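Local coordinates for possible substrate binding protein of ABC transporter system (Rhodopseudomonas palustris, PDB 3N0X), which probably binds branched-chain amino acids or related small ligands outside the cytoplasm and delivers them to an ABC transporter, at residues Val135-Gln140 / Lys202-Val207. Residues are numbered along the deposited sequence; the frame is centred on the assembly and turned at random.
Sequences VAIGKQ and KKIIWV
Ile137, the last helical residue of 126-137, meets strand 202-207 through Ile204 and Trp206, and its side chain makes most of the close approaches between the two segments. The backbones stay well apart, with 8.7 Å between the CA atoms of Ile137 and Ile204, so it is mainly side chains that span the gap. From CA the CB of Ile137 points toward the strand and already lies 4.2 Å from CD1 of Ile204. Ile137 CG2 comes no nearer than 5.1 Å to the strand, at Ile204 CD1. The other branch does the reaching: chi1 of 72° places CG1 over the backbone, flanked by N and C, where it also faces Ile204 CD1, a little farther off than CB. An extended chi2 of 176° carries CD1 out to the end of the chain. Ile137 CD1 has Ile204 CG2 at 4.2 Å and Ile204 CD1 at 4.4 Å. This methyl of Ile137 lies closer still to Trp206, 3.9 Å from CD1 of the indole and 4.1 Å from CB, at the root of the ring. It approaches the indole obliquely, and the two side chains cross at about a right angle. These separations are van der Waals distances, consistent with apolar packing of the side chains. The indole is fixed by other means: its NE1 hydrogen-bonds to Asn133 OD1, one turn earlier in helix 126-137, and its ring stacks on Phe161. Just beyond the helix end, Lys139 NZ folds back to donate to Ala136 O at 3.0 Å, tilted 29° from the carbonyl plane. Strand 202-207 runs between strands 142-149 and 229-233 in the parallel sheet of one lobe of this periplasmic-binding-protein fold; Ile144 and Ser232 also touch Ile137, placing helix 126-137 against one sheet face, while Ile205 points away and packs on helix 186-196.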
# COMPACT_ATOMS: atom_id res chain seq x y z
N VAL A 135 8.05 6.37 11.71
CA VAL A 135 8.60 5.41 12.64
C VAL A 135 9.99 4.95 12.14
O VAL A 135 10.92 4.74 12.96
CB VAL A 135 7.62 4.22 12.83
CG1 VAL A 135 8.28 3.05 13.56
CG2 VAL A 135 6.34 4.72 13.53
N ALA A 136 10.17 4.83 10.82
CA ALA A 136 11.44 4.41 10.27
C ALA A 136 12.54 5.44 10.57
O ALA A 136 13.62 5.07 11.08
CB ALA A 136 11.33 4.21 8.75
N ILE A 137 12.28 6.72 10.28
CA ILE A 137 13.36 7.71 10.30
C ILE A 137 13.42 8.58 11.55
O ILE A 137 14.39 9.26 11.79
CB ILE A 137 13.33 8.59 9.03
CG1 ILE A 137 12.15 9.58 9.05
CG2 ILE A 137 13.29 7.69 7.77
CD1 ILE A 137 12.14 10.57 7.83
N GLY A 138 12.35 8.57 12.32
CA GLY A 138 12.28 9.40 13.53
C GLY A 138 13.00 8.80 14.71
O GLY A 138 12.66 7.72 15.18
N LYS A 139 14.01 9.49 15.20
CA LYS A 139 14.73 9.04 16.39
C LYS A 139 15.22 10.28 17.12
O LYS A 139 15.23 11.40 16.58
CB LYS A 139 15.96 8.20 15.99
CG LYS A 139 15.72 7.07 14.95
CD LYS A 139 14.97 5.85 15.49
CE LYS A 139 14.28 5.07 14.37
NZ LYS A 139 15.25 4.33 13.47
N GLN A 140 15.66 10.08 18.35
CA GLN A 140 16.30 11.15 19.08
C GLN A 140 17.52 11.63 18.28
O GLN A 140 18.25 10.84 17.68
CB GLN A 140 16.74 10.63 20.46
CG GLN A 140 17.16 11.73 21.37
CD GLN A 140 16.00 12.67 21.72
OE1 GLN A 140 14.99 12.24 22.30
NE2 GLN A 140 16.15 13.95 21.37
N LYS A 202 21.28 15.03 13.11
CA LYS A 202 20.96 14.64 11.75
C LYS A 202 19.77 15.44 11.26
O LYS A 202 18.83 15.69 12.02
CB LYS A 202 20.61 13.15 11.71
CG LYS A 202 20.34 12.59 10.32
CD LYS A 202 20.08 11.04 10.29
CE LYS A 202 21.36 10.28 10.51
NZ LYS A 202 21.17 8.83 10.17
N LYS A 203 19.82 15.84 10.01
CA LYS A 203 18.78 16.67 9.39
C LYS A 203 18.28 15.97 8.14
O LYS A 203 19.08 15.55 7.31
CB LYS A 203 19.34 18.03 9.05
CG LYS A 203 19.76 18.86 10.27
CD LYS A 203 21.23 18.90 10.43
CE LYS A 203 21.87 19.81 9.43
NZ LYS A 203 23.38 19.70 9.46
N ILE A 204 16.96 15.86 8.02
CA ILE A 204 16.31 15.12 6.94
C ILE A 204 15.15 15.92 6.37
O ILE A 204 14.35 16.47 7.14
CB ILE A 204 15.76 13.77 7.43
CG1 ILE A 204 16.84 12.94 8.16
CG2 ILE A 204 15.18 12.95 6.23
CD1 ILE A 204 16.30 11.62 8.80
N ILE A 205 15.07 16.00 5.05
CA ILE A 205 13.87 16.50 4.35
C ILE A 205 13.13 15.24 3.95
O ILE A 205 13.66 14.42 3.17
CB ILE A 205 14.21 17.35 3.09
CG1 ILE A 205 14.95 18.63 3.51
CG2 ILE A 205 12.93 17.63 2.30
CD1 ILE A 205 15.59 19.37 2.34
N TRP A 206 11.89 15.08 4.42
CA TRP A 206 11.04 13.95 4.04
C TRP A 206 10.01 14.47 3.04
O TRP A 206 9.31 15.45 3.30
CB TRP A 206 10.37 13.29 5.26
CG TRP A 206 9.58 12.10 4.88
CD1 TRP A 206 10.09 10.88 4.58
CD2 TRP A 206 8.16 11.98 4.73
NE1 TRP A 206 9.09 10.00 4.24
CE2 TRP A 206 7.88 10.64 4.34
CE3 TRP A 206 7.09 12.86 4.91
CZ2 TRP A 206 6.59 10.17 4.11
CZ3 TRP A 206 5.78 12.37 4.68
CH2 TRP A 206 5.56 11.04 4.29
N VAL A 207 9.94 13.80 1.89
CA VAL A 207 9.05 14.19 0.82
C VAL A 207 7.90 13.19 0.68
O VAL A 207 8.09 11.95 0.76
CB VAL A 207 9.83 14.26 -0.49
CG1 VAL A 207 8.93 14.74 -1.66
CG2 VAL A 207 11.03 15.22 -0.36